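Local coordinates for ripening-associated protein (Musa acuminata, PDB 4PIT) that binds mannose-type glycans, here dimannose in two pockets, as an engineered banana lectin of the jacalin-related family, at residues 84-96 and 102-114. The protein carries 1 engineered substitution. Residues are numbered along the deposited sequence; the frame is centred on the assembly and turned at random.
Sequences TGAVVLGKLGFST and GPFGNTGGTPFSL. Engineered in segment 84-96: Thr84 (natural residue His). With MAN (alpha-D-mannopyranose), chain F.
Leu92 and Phe104 face each other as an antiparallel hydrogen-bonded pair, a compact case of a hairpin joined through its backbone. Leu92 N donates to Phe104 O at 2.9 Å, while Phe104 N reaches Leu92 O at 2.8 Å, nearly straight yet from well above the carbonyl plane. Gly93 CA lies 3.8 Å from the CA of Pro103, which follows a cis peptide, too close for a side chain on Gly93; Gly105 CA makes a CA-H...O contact with Gly90 O at 3.3 Å. Beyond the pair, the extended Lys91 chain runs alongside the 105-107 backbone, its CG 3.6 Å from Gly105 O. Strands 86-96 and 100-104 belong to one four-stranded antiparallel sheet of the jacalin-like beta-prism; 110-114 lies in the opposite outer strand, with 73-83 between. From there Phe112, its CG set between backbone N and carbonyl carbon (chi1 71°), extends inward: CE1 meets Leu89 CD2 at 3.4 Å, the two side chains crossing at about a right angle, and Leu92 CD1 comes to the ring edge. Trp10 stacks on Phe112, and His63 on Phe104. Gly90 and Lys91 form a classic beta bulge opposite Glu79, where the strand turns its corner; in the loop leading into this strand, the engineered Thr84 accepts a hydrogen bond through OG1 from mannose O1, 2.6 Å away.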
ATOM      1  N   THR B  84      -7.768   1.549  24.012  1.00 12.48           N
ATOM      2  CA  THR B  84      -7.388   0.872  25.272  1.00 11.61           C
ATOM      3  C   THR B  84      -5.847   0.867  25.473  1.00 13.05           C
ATOM      4  O   THR B  84      -5.311   0.020  26.179  1.00 13.35           O
ATOM      5  CB  THR B  84      -8.019  -0.548  25.415  1.00 14.70           C
ATOM      6  OG1 THR B  84      -7.389  -1.490  24.519  1.00 12.78           O
ATOM      7  CG2 THR B  84      -9.541  -0.538  25.210  1.00 14.38           C
ATOM      8  N   GLY B  85      -5.177   1.878  24.915  1.00 10.69           N
ATOM      9  CA  GLY B  85      -3.729   1.995  24.995  1.00 11.81           C
ATOM     10  C   GLY B  85      -2.961   1.180  23.982  1.00 15.74           C
ATOM     11  O   GLY B  85      -1.731   1.123  24.051  1.00 16.94           O
ATOM     12  N   ALA B  86      -3.683   0.490  23.071  1.00 12.16           N
ATOM     13  CA  ALA B  86      -3.050  -0.314  22.031  1.00 11.57           C
ATOM     14  C   ALA B  86      -3.220   0.364  20.679  1.00 13.46           C
ATOM     15  O   ALA B  86      -4.187   1.110  20.477  1.00 14.29           O
ATOM     16  CB  ALA B  86      -3.705  -1.700  21.998  1.00 12.47           C
ATOM     17  N   VAL B  87      -2.281   0.098  19.757  1.00  9.43           N
ATOM     18  CA  VAL B  87      -2.336   0.622  18.395  1.00  9.48           C
ATOM     19  C   VAL B  87      -2.903  -0.520  17.570  1.00 11.24           C
ATOM     20  O   VAL B  87      -2.208  -1.525  17.360  1.00 10.67           O
ATOM     21  CB  VAL B  87      -0.937   1.087  17.918  1.00 13.52           C
ATOM     22  CG1 VAL B  87      -0.990   1.512  16.441  1.00 13.08           C
ATOM     23  CG2 VAL B  87      -0.438   2.247  18.787  1.00 13.22           C
ATOM     24  N   VAL B  88      -4.149  -0.382  17.118  1.00  9.44           N
ATOM     25  CA  VAL B  88      -4.820  -1.481  16.411  1.00  8.80           C
ATOM     26  C   VAL B  88      -5.576  -0.980  15.192  1.00 10.11           C
ATOM     27  O   VAL B  88      -5.607   0.225  14.913  1.00 11.06           O
ATOM     28  CB  VAL B  88      -5.819  -2.187  17.391  1.00 11.32           C
ATOM     29  CG1 VAL B  88      -5.107  -2.763  18.626  1.00 10.89           C
ATOM     30  CG2 VAL B  88      -6.966  -1.242  17.797  1.00 11.51           C
ATOM     31  N   LEU B  89      -6.190  -1.904  14.449  1.00  7.95           N
ATOM     32  CA  LEU B  89      -7.037  -1.489  13.344  1.00  7.99           C
ATOM     33  C   LEU B  89      -8.348  -1.016  13.931  1.00 10.06           C
ATOM     34  O   LEU B  89      -9.081  -1.803  14.552  1.00  9.77           O
ATOM     35  CB  LEU B  89      -7.256  -2.656  12.366  1.00  8.50           C
ATOM     36  CG  LEU B  89      -6.023  -3.035  11.554  1.00 14.74           C
ATOM     37  CD1 LEU B  89      -6.172  -4.427  11.061  1.00 16.97           C
ATOM     38  CD2 LEU B  89      -5.797  -2.032  10.390  1.00 18.23           C
ATOM     39  N   GLY B  90      -8.631   0.278  13.789  1.00  9.10           N
ATOM     40  CA  GLY B  90      -9.909   0.832  14.230  1.00  9.96           C
ATOM     41  C   GLY B  90     -11.038   0.600  13.239  1.00 13.14           C
ATOM     42  O   GLY B  90     -12.213   0.505  13.620  1.00 12.96           O
ATOM     43  N   LYS B  91     -10.675   0.534  11.941  1.00  9.85           N
ATOM     44  CA  LYS B  91     -11.586   0.302  10.820  1.00 10.18           C
ATOM     45  C   LYS B  91     -10.862  -0.508   9.774  1.00 11.76           C
ATOM     46  O   LYS B  91      -9.669  -0.275   9.566  1.00 10.02           O
ATOM     47  CB  LYS B  91     -12.063   1.622  10.195  1.00 12.68           C
ATOM     48  CG  LYS B  91     -12.793   2.546  11.133  1.00 14.20           C
ATOM     49  CD  LYS B  91     -13.435   3.686  10.390  1.00 17.02           C
ATOM     50  CE  LYS B  91     -14.145   4.561  11.378  1.00 16.32           C
ATOM     51  NZ  LYS B  91     -14.755   5.752  10.702  1.00 23.72           N
ATOM     52  N   LEU B  92     -11.590  -1.379   9.077  1.00  8.84           N
ATOM     53  CA  LEU B  92     -11.006  -2.181   7.997  1.00  8.80           C
ATOM     54  C   LEU B  92     -12.063  -2.491   6.955  1.00 11.74           C
ATOM     55  O   LEU B  92     -13.142  -2.991   7.266  1.00 11.59           O
ATOM     56  CB  LEU B  92     -10.414  -3.483   8.564  1.00  9.42           C
ATOM     57  CG  LEU B  92      -9.785  -4.469   7.548  1.00 11.87           C
ATOM     58  CD1 LEU B  92      -8.529  -3.868   6.928  1.00 12.42           C
ATOM     59  CD2 LEU B  92      -9.398  -5.761   8.239  1.00 13.04           C
ATOM     60  N   GLY B  93     -11.704  -2.257   5.713  1.00 10.19           N
ATOM     61  CA  GLY B  93     -12.580  -2.614   4.612  1.00 10.42           C
ATOM     62  C   GLY B  93     -11.804  -3.170   3.443  1.00 11.96           C
ATOM     63  O   GLY B  93     -10.567  -3.123   3.418  1.00 10.32           O
ATOM     64  N   PHE B  94     -12.554  -3.700   2.458  1.00  9.76           N
ATOM     65  CA  PHE B  94     -11.955  -4.274   1.249  1.00  9.92           C
ATOM     66  C   PHE B  94     -12.784  -3.952   0.046  1.00 14.31           C
ATOM     67  O   PHE B  94     -14.009  -3.805   0.161  1.00 14.60           O
ATOM     68  CB  PHE B  94     -11.900  -5.815   1.353  1.00 10.67           C
ATOM     69  CG  PHE B  94     -10.902  -6.342   2.351  1.00 10.87           C
ATOM     70  CD1 PHE B  94     -11.265  -6.549   3.679  1.00 13.80           C
ATOM     71  CD2 PHE B  94      -9.597  -6.626   1.966  1.00 11.50           C
ATOM     72  CE1 PHE B  94     -10.333  -7.041   4.608  1.00 13.61           C
ATOM     73  CE2 PHE B  94      -8.661  -7.115   2.903  1.00 13.95           C
ATOM     74  CZ  PHE B  94      -9.041  -7.318   4.215  1.00 12.36           C
ATOM     75  N   SER B  95     -12.137  -3.945  -1.116  1.00 11.24           N
ATOM     76  CA  SER B  95     -12.779  -3.825  -2.416  1.00 12.45           C
ATOM     77  C   SER B  95     -12.544  -5.090  -3.199  1.00 14.49           C
ATOM     78  O   SER B  95     -11.460  -5.653  -3.143  1.00 11.92           O
ATOM     79  CB  SER B  95     -12.184  -2.658  -3.221  1.00 18.74           C
ATOM     80  OG  SER B  95     -12.190  -1.449  -2.485  1.00 31.68           O
ATOM     81  N   THR B  96     -13.552  -5.541  -3.931  1.00 12.51           N
ATOM     82  CA  THR B  96     -13.368  -6.614  -4.892  1.00 12.04           C
ATOM     83  C   THR B  96     -13.589  -5.990  -6.260  1.00 15.77           C
ATOM     84  O   THR B  96     -13.950  -4.820  -6.365  1.00 15.65           O
ATOM     85  CB  THR B  96     -14.267  -7.826  -4.659  1.00 14.69           C
ATOM     86  OG1 THR B  96     -15.607  -7.482  -5.047  1.00 14.16           O
ATOM     87  CG2 THR B  96     -14.203  -8.383  -3.239  1.00 13.51           C
ATOM     88  N   GLY B 102     -17.574  -2.814   3.667  1.00 13.05           N
ATOM     89  CA  GLY B 102     -17.196  -2.030   4.820  1.00 14.10           C
ATOM     90  C   GLY B 102     -16.959  -0.570   4.496  1.00 19.45           C
ATOM     91  O   GLY B 102     -17.579  -0.016   3.578  1.00 20.59           O
ATOM     92  N   PRO B 103     -16.044   0.077   5.220  1.00 16.05           N
ATOM     93  CA  PRO B 103     -15.207  -0.472   6.299  1.00 15.27           C
ATOM     94  C   PRO B 103     -16.020  -0.836   7.533  1.00 16.70           C
ATOM     95  O   PRO B 103     -17.120  -0.307   7.765  1.00 18.40           O
ATOM     96  CB  PRO B 103     -14.228   0.677   6.589  1.00 18.18           C
ATOM     97  CG  PRO B 103     -14.997   1.918   6.216  1.00 23.19           C
ATOM     98  CD  PRO B 103     -15.725   1.501   4.975  1.00 18.96           C
ATOM     99  N   PHE B 104     -15.471  -1.756   8.319  1.00 12.47           N
ATOM    100  CA  PHE B 104     -16.064  -2.234   9.566  1.00 11.36           C
ATOM    101  C   PHE B 104     -15.213  -1.754  10.701  1.00 13.33           C
ATOM    102  O   PHE B 104     -13.978  -1.774  10.615  1.00 12.33           O
ATOM    103  CB  PHE B 104     -16.142  -3.769   9.531  1.00 11.89           C
ATOM    104  CG  PHE B 104     -16.851  -4.267   8.304  1.00 12.44           C
ATOM    105  CD1 PHE B 104     -18.216  -4.043   8.132  1.00 14.99           C
ATOM    106  CD2 PHE B 104     -16.143  -4.891   7.282  1.00 14.24           C
ATOM    107  CE1 PHE B 104     -18.866  -4.451   6.953  1.00 16.44           C
ATOM    108  CE2 PHE B 104     -16.801  -5.342   6.127  1.00 16.55           C
ATOM    109  CZ  PHE B 104     -18.160  -5.148   5.990  1.00 15.26           C
ATOM    110  N   GLY B 105     -15.862  -1.324  11.776  1.00 12.58           N
ATOM    111  CA  GLY B 105     -15.181  -0.731  12.920  1.00 11.88           C
ATOM    112  C   GLY B 105     -15.611   0.718  13.051  1.00 16.41           C
ATOM    113  O   GLY B 105     -16.033   1.323  12.061  1.00 15.93           O
ATOM    114  N   ASN B 106     -15.477   1.299  14.247  1.00 13.67           N
ATOM    115  CA  ASN B 106     -16.005   2.640  14.505  1.00 14.91           C
ATOM    116  C   ASN B 106     -15.004   3.618  15.098  1.00 18.12           C
ATOM    117  O   ASN B 106     -15.418   4.698  15.561  1.00 20.01           O
ATOM    118  CB  ASN B 106     -17.204   2.508  15.467  1.00 16.04           C
ATOM    119  CG  ASN B 106     -18.414   1.837  14.852  1.00 28.85           C
ATOM    120  OD1 ASN B 106     -19.056   0.975  15.456  1.00 29.12           O
ATOM    121  ND2 ASN B 106     -18.754   2.212  13.638  1.00 22.53           N
ATOM    122  N   THR B 107     -13.698   3.323  15.042  1.00 14.30           N
ATOM    123  CA  THR B 107     -12.711   4.209  15.628  1.00 14.73           C
ATOM    124  C   THR B 107     -11.732   4.688  14.564  1.00 17.40           C
ATOM    125  O   THR B 107     -11.046   3.893  13.920  1.00 16.99           O
ATOM    126  CB  THR B 107     -11.988   3.532  16.803  1.00 19.38           C
ATOM    127  OG1 THR B 107     -12.944   3.032  17.747  1.00 18.38           O
ATOM    128  CG2 THR B 107     -11.022   4.495  17.527  1.00 15.25           C
ATOM    129  N   GLY B 108     -11.676   6.002  14.405  1.00 17.13           N
ATOM    130  CA  GLY B 108     -10.776   6.620  13.457  1.00 17.10           C
ATOM    131  C   GLY B 108      -9.412   6.822  14.068  1.00 20.45           C
ATOM    132  O   GLY B 108      -9.225   6.696  15.288  1.00 20.23           O
ATOM    133  N   GLY B 109      -8.458   7.163  13.225  1.00 17.68           N
ATOM    134  CA  GLY B 109      -7.112   7.452  13.670  1.00 17.12           C
ATOM    135  C   GLY B 109      -6.266   7.929  12.512  1.00 22.38           C
ATOM    136  O   GLY B 109      -6.428   9.065  12.041  1.00 25.86           O
ATOM    137  N   THR B 110      -5.356   7.073  12.064  1.00 14.87           N
ATOM    138  CA  THR B 110      -4.498   7.398  10.927  1.00 13.59           C
ATOM    139  C   THR B 110      -4.978   6.571   9.762  1.00 15.68           C
ATOM    140  O   THR B 110      -4.856   5.342   9.829  1.00 14.89           O
ATOM    141  CB  THR B 110      -3.024   7.107  11.242  1.00 16.58           C
ATOM    142  OG1 THR B 110      -2.640   7.826  12.425  1.00 17.17           O
ATOM    143  CG2 THR B 110      -2.092   7.504  10.086  1.00 18.26           C
ATOM    144  N   PRO B 111      -5.537   7.163   8.698  1.00 11.22           N
ATOM    145  CA  PRO B 111      -5.989   6.326   7.592  1.00 11.18           C
ATOM    146  C   PRO B 111      -4.869   5.639   6.827  1.00 13.65           C
ATOM    147  O   PRO B 111      -3.754   6.129   6.746  1.00 13.43           O
ATOM    148  CB  PRO B 111      -6.699   7.300   6.649  1.00 14.39           C
ATOM    149  CG  PRO B 111      -6.254   8.633   7.032  1.00 18.22           C
ATOM    150  CD  PRO B 111      -5.821   8.600   8.473  1.00 12.66           C
ATOM    151  N   PHE B 112      -5.206   4.508   6.213  1.00 10.51           N
ATOM    152  CA  PHE B 112      -4.329   3.848   5.265  1.00 10.64           C
ATOM    153  C   PHE B 112      -5.187   3.371   4.115  1.00 11.89           C
ATOM    154  O   PHE B 112      -6.394   3.125   4.284  1.00 10.69           O
ATOM    155  CB  PHE B 112      -3.519   2.699   5.875  1.00 13.37           C
ATOM    156  CG  PHE B 112      -4.322   1.471   6.220  1.00 13.44           C
ATOM    157  CD1 PHE B 112      -4.937   1.352   7.458  1.00 14.56           C
ATOM    158  CD2 PHE B 112      -4.424   0.412   5.321  1.00 14.72           C
ATOM    159  CE1 PHE B 112      -5.703   0.215   7.774  1.00 15.55           C
ATOM    160  CE2 PHE B 112      -5.178  -0.729   5.640  1.00 16.04           C
ATOM    161  CZ  PHE B 112      -5.783  -0.836   6.869  1.00 15.03           C
ATOM    162  N   SER B 113      -4.573   3.212   2.963  1.00  9.40           N
ATOM    163  CA  SER B 113      -5.295   2.742   1.798  1.00  8.63           C
ATOM    164  C   SER B 113      -4.394   2.018   0.860  1.00 11.68           C
ATOM    165  O   SER B 113      -3.254   2.473   0.606  1.00 11.32           O
ATOM    166  CB  SER B 113      -5.961   3.900   1.066  1.00 11.36           C
ATOM    167  OG  SER B 113      -5.021   4.915   0.730  1.00 13.23           O
ATOM    168  N   LEU B 114      -4.914   0.901   0.308  1.00 10.13           N
ATOM    169  CA  LEU B 114      -4.201   0.132  -0.662  1.00  9.47           C
ATOM    170  C   LEU B 114      -5.021  -0.058  -1.921  1.00 11.93           C
ATOM    171  O   LEU B 114      -5.646  -1.109  -2.110  1.00 11.50           O
ATOM    172  CB  LEU B 114      -3.717  -1.218  -0.090  1.00  9.68           C
ATOM    173  CG  LEU B 114      -2.886  -2.049  -1.037  1.00 11.31           C
ATOM    174  CD1 LEU B 114      -1.506  -1.413  -1.265  1.00 12.14           C
ATOM    175  CD2 LEU B 114      -2.755  -3.472  -0.503  1.00 13.83           C
TER
HETATM  176  C1  MAN F   1      -5.272  -4.273  25.025  1.00 14.69           C
HETATM  177  C2  MAN F   1      -4.902  -5.516  25.828  1.00 12.39           C
HETATM  178  C3  MAN F   1      -4.503  -5.096  27.242  1.00 15.46           C
HETATM  179  C4  MAN F   1      -3.329  -4.119  27.181  1.00 18.62           C
HETATM  180  C5  MAN F   1      -3.655  -2.933  26.273  1.00 17.55           C
HETATM  181  C6  MAN F   1      -2.453  -2.056  25.984  1.00 17.85           C
HETATM  182  O1  MAN F   1      -6.478  -3.686  25.556  1.00 15.64           O
HETATM  183  O2  MAN F   1      -3.747  -6.120  25.261  1.00 12.38           O
HETATM  184  O3  MAN F   1      -4.106  -6.242  27.982  1.00 17.12           O
HETATM  185  O4  MAN F   1      -3.064  -3.635  28.500  1.00 20.63           O
HETATM  186  O5  MAN F   1      -4.150  -3.388  24.997  1.00 15.92           O
HETATM  187  O6  MAN F   1      -1.338  -2.801  25.463  1.00 17.64           O